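Side-chain contacts in Glyoxalase/bleomycin resistance protein/dioxygenase (Catenulispora acidiphila, PDB 4G6X), which probably acts as a dioxygenase or related enzyme of the glyoxalase/bleomycin resistance (vicinal oxygen chelate) superfamily: residues V32-D35 with D36-K39; F123-P127 with T128-P132. All coordinates share one frame; numbering follows the deposited sequence.

Contact 1 of 2, residues V32-D35 with D36-K39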
ATOM      1  N   VAL A  32      -4.512   0.588  -4.517  1.00 27.12           N
ATOM      2  CA  VAL A  32      -4.167   0.272  -5.900  1.00 25.92           C
ATOM      3  C   VAL A  32      -4.880   1.304  -6.780  1.00 26.42           C
ATOM      4  O   VAL A  32      -6.027   1.721  -6.512  1.00 26.62           O
ATOM      5  CB  VAL A  32      -4.620  -1.164  -6.250  1.00 29.43           C
ATOM      6  CG1 VAL A  32      -4.658  -1.416  -7.742  1.00 36.90           C
ATOM      7  CG2 VAL A  32      -3.676  -2.161  -5.598  1.00 31.19           C
ATOM      8  N   PHE A  33      -4.188   1.736  -7.857  1.00 26.47           N
ATOM      9  CA  PHE A  33      -4.758   2.616  -8.822  1.00 24.84           C
ATOM     10  C   PHE A  33      -5.441   1.841  -9.909  1.00 25.01           C
ATOM     11  O   PHE A  33      -4.789   1.049 -10.601  1.00 26.52           O
ATOM     12  CB  PHE A  33      -3.639   3.479  -9.447  1.00 25.72           C
ATOM     13  CG  PHE A  33      -2.989   4.473  -8.471  1.00 26.64           C
ATOM     14  CD1 PHE A  33      -3.605   5.664  -8.160  1.00 30.03           C
ATOM     15  CD2 PHE A  33      -1.755   4.244  -7.964  1.00 26.66           C
ATOM     16  CE1 PHE A  33      -3.026   6.561  -7.281  1.00 31.42           C
ATOM     17  CE2 PHE A  33      -1.149   5.131  -7.049  1.00 30.10           C
ATOM     18  CZ  PHE A  33      -1.786   6.301  -6.741  1.00 30.39           C
ATOM     19  N   VAL A  34      -6.741   2.052 -10.036  1.00 25.84           N
ATOM     20  CA  VAL A  34      -7.560   1.289 -11.007  1.00 24.75           C
ATOM     21  C   VAL A  34      -8.032   2.216 -12.110  1.00 27.22           C
ATOM     22  O   VAL A  34      -8.338   3.397 -11.907  1.00 27.38           O
ATOM     23  CB  VAL A  34      -8.750   0.590 -10.329  1.00 26.22           C
ATOM     24  CG1 VAL A  34      -8.245  -0.332  -9.258  1.00 26.38           C
ATOM     25  CG2 VAL A  34      -9.728   1.581  -9.702  1.00 29.98           C
ATOM     26  N   ASP A  35      -8.129   1.670 -13.308  1.00 24.98           N
ATOM     27  CA  ASP A  35      -8.626   2.462 -14.411  1.00 28.59           C
ATOM     28  C   ASP A  35     -10.116   2.847 -14.323  1.00 29.57           C
ATOM     29  O   ASP A  35     -10.482   3.975 -14.670  1.00 29.00           O
ATOM     30  CB  ASP A  35      -8.305   1.773 -15.723  1.00 28.16           C
ATOM     31  CG  ASP A  35      -9.037   0.445 -15.920  1.00 29.17           C
ATOM     32  OD1 ASP A  35      -9.453  -0.175 -14.893  1.00 29.25           O
ATOM     33  OD2 ASP A  35      -9.178  -0.001 -17.102  1.00 31.45           O
ATOM     34  N   ASP A  36     -10.967   1.966 -13.778  1.00 26.58           N
ATOM     35  CA  ASP A  36     -12.420   2.137 -13.780  1.00 26.54           C
ATOM     36  C   ASP A  36     -12.885   1.555 -12.450  1.00 28.64           C
ATOM     37  O   ASP A  36     -12.711   0.355 -12.211  1.00 27.35           O
ATOM     38  CB  ASP A  36     -12.955   1.312 -14.956  1.00 29.90           C
ATOM     39  CG  ASP A  36     -14.471   1.313 -15.078  1.00 35.60           C
ATOM     40  OD1 ASP A  36     -14.937   1.399 -16.232  1.00 48.95           O
ATOM     41  OD2 ASP A  36     -15.222   1.129 -14.090  1.00 33.51           O
ATOM     42  N   GLN A  37     -13.391   2.411 -11.558  1.00 25.61           N
ATOM     43  CA  GLN A  37     -13.793   1.894 -10.212  1.00 25.10           C
ATOM     44  C   GLN A  37     -14.917   0.890 -10.222  1.00 28.64           C
ATOM     45  O   GLN A  37     -14.939   0.082  -9.296  1.00 29.80           O
ATOM     46  CB  GLN A  37     -14.133   2.997  -9.233  1.00 27.12           C
ATOM     47  CG  GLN A  37     -12.956   3.889  -8.956  1.00 27.66           C
ATOM     48  CD  GLN A  37     -13.295   5.012  -7.934  1.00 29.14           C
ATOM     49  OE1 GLN A  37     -14.068   5.936  -8.240  1.00 30.63           O
ATOM     50  NE2 GLN A  37     -12.749   4.912  -6.709  1.00 28.38           N
ATOM     51  N   ALA A  38     -15.883   1.002 -11.128  1.00 28.54           N
ATOM     52  CA  ALA A  38     -16.945   0.003 -11.211  1.00 28.99           C
ATOM     53  C   ALA A  38     -16.403  -1.355 -11.610  1.00 29.00           C
ATOM     54  O   ALA A  38     -16.775  -2.400 -11.056  1.00 27.87           O
ATOM     55  CB  ALA A  38     -18.056   0.474 -12.132  1.00 29.47           C
ATOM     56  N   LYS A  39     -15.533  -1.389 -12.625  1.00 29.66           N
ATOM     57  CA  LYS A  39     -14.860  -2.638 -12.961  1.00 29.20           C
ATOM     58  C   LYS A  39     -14.072  -3.206 -11.767  1.00 30.26           C
ATOM     59  O   LYS A  39     -14.117  -4.429 -11.462  1.00 28.16           O
ATOM     60  CB  LYS A  39     -13.919  -2.462 -14.172  1.00 25.41           C
ATOM     61  CG  LYS A  39     -13.138  -3.704 -14.552  1.00 25.04           C
ATOM     62  CD  LYS A  39     -12.409  -3.623 -15.909  1.00 26.80           C
ATOM     63  CE  LYS A  39     -11.558  -2.339 -15.961  1.00 25.77           C
ATOM     64  NZ  LYS A  39     -10.729  -2.280 -17.203  1.00 26.42           N
TER
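Asp-35 and Lys-39 face each other across a beta-to-alpha corner: the backbone leaves strand 29-34, bends at Asp-35, passes through Asp-36 and enters helix 37-46 at Gln-37. This is the strand-to-helix connection of the first beta-alpha-beta-beta-beta unit, the module from which vicinal oxygen chelate proteins are built, and an N-cap starts its helix. Asp-36, the capping residue, carries CG anti to its backbone N (chi1 177°), which swings the carboxylate over the first turn. There Asp-36 OD2 accepts from Lys-39 N at 2.9 Å. The N-H points almost straight at the oxygen (172°), yet it arrives from above the carboxylate plane, 52° out of it. Lys-39 thus serves the corner twice, once through its amide and once through its side chain. Val-34, the buried residue of the corner, brings CG2 to 4.0 Å from Gln-37 CG, the two side chains crossing at about a right angle. Beyond that methylene Gln-37 NE2 donates to the carbonyls of Arg-62 and Leu-79 and so ties the helix start to neighbouring strands. On the exposed side, Lys-39 NZ also donates to Thr-141 O, a second anchor for the ammonium group. The lysine chain bends at its third side-chain torsion, bringing Lys-39 NZ to 2.8 Å from Asp-35 OD2, a salt bridge that uses the syn lone pair of that oxygen.

Contact 2 of 2, residues F123-P127 with T128-P132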
ATOM      1  N   PHE A 123      -3.774 -15.430 -15.102  1.00 38.91           N
ATOM      2  CA  PHE A 123      -2.470 -15.395 -14.427  1.00 36.73           C
ATOM      3  C   PHE A 123      -1.339 -15.226 -15.434  1.00 40.12           C
ATOM      4  O   PHE A 123      -1.296 -15.937 -16.489  1.00 37.30           O
ATOM      5  CB  PHE A 123      -2.256 -16.674 -13.626  1.00 38.36           C
ATOM      6  CG  PHE A 123      -3.047 -16.719 -12.344  1.00 37.33           C
ATOM      7  CD1 PHE A 123      -2.442 -16.415 -11.145  1.00 36.27           C
ATOM      8  CD2 PHE A 123      -4.414 -16.991 -12.369  1.00 35.75           C
ATOM      9  CE1 PHE A 123      -3.173 -16.423  -9.969  1.00 35.39           C
ATOM     10  CE2 PHE A 123      -5.153 -16.987 -11.204  1.00 35.49           C
ATOM     11  CZ  PHE A 123      -4.547 -16.712 -10.013  1.00 32.91           C
ATOM     12  N   THR A 124      -0.416 -14.318 -15.118  1.00 35.77           N
ATOM     13  CA  THR A 124       0.835 -14.136 -15.867  1.00 37.93           C
ATOM     14  C   THR A 124       1.985 -14.982 -15.318  1.00 38.56           C
ATOM     15  O   THR A 124       2.950 -15.262 -16.018  1.00 39.48           O
ATOM     16  CB  THR A 124       1.241 -12.666 -15.914  1.00 35.26           C
ATOM     17  OG1 THR A 124       1.456 -12.196 -14.568  1.00 37.06           O
ATOM     18  CG2 THR A 124       0.140 -11.819 -16.564  1.00 37.35           C
ATOM     19  N   GLN A 125       1.871 -15.380 -14.054  1.00 39.22           N
ATOM     20  CA  GLN A 125       2.790 -16.325 -13.432  1.00 40.08           C
ATOM     21  C   GLN A 125       2.015 -17.288 -12.570  1.00 40.77           C
ATOM     22  O   GLN A 125       1.347 -16.878 -11.630  1.00 38.29           O
ATOM     23  CB  GLN A 125       3.831 -15.600 -12.575  1.00 42.49           C
ATOM     24  CG  GLN A 125       4.954 -16.498 -12.049  1.00 45.25           C
ATOM     25  CD  GLN A 125       5.472 -16.010 -10.711  1.00 42.60           C
ATOM     26  OE1 GLN A 125       6.141 -14.978 -10.635  1.00 50.18           O
ATOM     27  NE2 GLN A 125       5.101 -16.707  -9.639  1.00 47.39           N
ATOM     28  N   GLU A 126       2.145 -18.577 -12.906  1.00 46.35           N
ATOM     29  CA  GLU A 126       1.588 -19.677 -12.113  1.00 48.79           C
ATOM     30  C   GLU A 126       2.331 -19.797 -10.787  1.00 47.40           C
ATOM     31  O   GLU A 126       3.446 -19.261 -10.667  1.00 43.82           O
ATOM     32  CB  GLU A 126       1.693 -21.006 -12.890  1.00 55.98           C
ATOM     33  CG  GLU A 126       0.823 -21.049 -14.139  1.00 64.92           C
ATOM     34  CD  GLU A 126       0.916 -22.392 -14.879  1.00 72.11           C
ATOM     35  OE1 GLU A 126       1.701 -23.270 -14.455  1.00 69.19           O
ATOM     36  OE2 GLU A 126       0.201 -22.564 -15.887  1.00 80.94           O
ATOM     37  N   PRO A 127       1.733 -20.503  -9.790  1.00 46.00           N
ATOM     38  CA  PRO A 127       2.401 -20.674  -8.490  1.00 47.28           C
ATOM     39  C   PRO A 127       3.803 -21.209  -8.645  1.00 48.45           C
ATOM     40  O   PRO A 127       3.992 -22.276  -9.221  1.00 51.04           O
ATOM     41  CB  PRO A 127       1.523 -21.696  -7.770  1.00 46.20           C
ATOM     42  CG  PRO A 127       0.172 -21.438  -8.315  1.00 45.39           C
ATOM     43  CD  PRO A 127       0.412 -21.159  -9.783  1.00 48.42           C
ATOM     44  N   THR A 128       4.770 -20.485  -8.117  1.00 48.90           N
ATOM     45  CA  THR A 128       6.164 -20.826  -8.318  1.00 53.10           C
ATOM     46  C   THR A 128       6.905 -20.711  -7.012  1.00 53.35           C
ATOM     47  O   THR A 128       6.797 -19.696  -6.291  1.00 47.16           O
ATOM     48  CB  THR A 128       6.802 -19.885  -9.346  1.00 52.96           C
ATOM     49  OG1 THR A 128       6.109 -20.018 -10.577  1.00 53.79           O
ATOM     50  CG2 THR A 128       8.271 -20.223  -9.584  1.00 59.05           C
ATOM     51  N   ASP A 129       7.689 -21.744  -6.718  1.00 55.40           N
ATOM     52  CA  ASP A 129       8.426 -21.809  -5.471  1.00 63.52           C
ATOM     53  C   ASP A 129       9.600 -20.814  -5.556  1.00 63.41           C
ATOM     54  O   ASP A 129      10.436 -20.918  -6.448  1.00 63.90           O
ATOM     55  CB  ASP A 129       8.894 -23.249  -5.249  1.00 66.43           C
ATOM     56  CG  ASP A 129       8.988 -23.615  -3.801  1.00 75.91           C
ATOM     57  OD1 ASP A 129       8.841 -24.827  -3.507  1.00 81.25           O
ATOM     58  OD2 ASP A 129       9.231 -22.711  -2.971  1.00 72.70           O
HETATM   59  N   MSE A 130       9.637 -19.825  -4.660  1.00 64.38           N
HETATM   60  CA  MSE A 130      10.706 -18.807  -4.675  1.00 66.82           C
HETATM   61  C   MSE A 130      11.619 -18.953  -3.468  1.00 72.96           C
HETATM   62  O   MSE A 130      12.375 -18.038  -3.155  1.00 82.16           O
HETATM   63  CB  MSE A 130      10.138 -17.376  -4.731  1.00 66.16           C
HETATM   64  CG  MSE A 130       9.086 -17.130  -5.829  1.00 73.30           C
HETATM   65 SE   MSE A 130       9.924 -16.872  -7.605  1.00 88.47          SE
HETATM   66  CE  MSE A 130       8.459 -16.126  -8.672  1.00 78.81           C
ATOM     67  N   GLY A 131      11.580 -20.095  -2.781  1.00 69.11           N
ATOM     68  CA  GLY A 131      12.404 -20.278  -1.601  1.00 67.77           C
ATOM     69  C   GLY A 131      11.561 -20.121  -0.358  1.00 66.92           C
ATOM     70  O   GLY A 131      10.822 -21.041  -0.007  1.00 65.51           O
ATOM     71  N   PRO A 132      11.642 -18.951   0.303  1.00 65.11           N
ATOM     72  CA  PRO A 132      10.846 -18.707   1.510  1.00 63.69           C
ATOM     73  C   PRO A 132       9.357 -18.534   1.228  1.00 62.88           C
ATOM     74  O   PRO A 132       8.544 -18.712   2.137  1.00 57.08           O
ATOM     75  CB  PRO A 132      11.407 -17.384   2.034  1.00 63.46           C
ATOM     76  CG  PRO A 132      11.827 -16.660   0.802  1.00 65.32           C
ATOM     77  CD  PRO A 132      12.275 -17.708  -0.185  1.00 64.73           C
TER
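Thr-128 folds its hydroxyl back onto the carbonyl of Glu-126, with OG1 donating to Glu-126 O over 2.8 Å. This is the close-fitting part of the contact, and two donors grip that one oxygen. The second is Gln-125 NE2, 3.2 Å from Glu-126 O with an N-H...O angle of 162°; the acceptor lies nearly in the plane of the glutamine amide. Thr-128 OG1 stands above the carbonyl plane, 40° out of it, and the amide nitrogen approaches from the opposite face, so the oxygen is clasped between them. Gln-125 reaches this position with CG anti to its backbone N (chi1 -172°) and a bend at the next bond. Its NE2 also donates to Thr-135 OG1 on the adjoining strand, which gives the amide a further fixed point. Residues 123-129 form an outermost strand, within the chain, of a four-stranded sheet, paired in a beta hairpin with strand 134-139; a classic beta bulge, in which Thr-124 and Gln-125 both face Ile-137, breaks its run just before the clasp. Selenomethionine Met-130 comes from the opposite direction to Gln-125, and its terminal CE packs closely, 3.2 Å from Gln-125 OE1 and 3.5 Å from Gln-125 NE2. Pro-127 packs on Tyr-113 of helix 109-118. The solvent side is looser: the end of the exposed Glu-126 side chain leads away from 128-132, and Asp-129, also exposed, turns its CB away from 123-127.

Contact 1 comes first along the chain and closes before contact 2 opens. Their centres lie 25 Å apart, on opposite sides of the chain's centre, with nearest atoms about 14 Å from each other. They share no sheet: 32-39 joins strand 29-34, at the edge of the first four-stranded sheet within the chain, to helix 37-46, whereas 123-132 follows strand 123-129 at the edge of the second. Both sheets have strand order 1-4-3-2, consistent with the paired modules of this superfamily. The two contacts therefore sample different places in the repeated topology, a strand-to-helix corner in one sheet and a hairpin edge in the other, each a local feature of its own module.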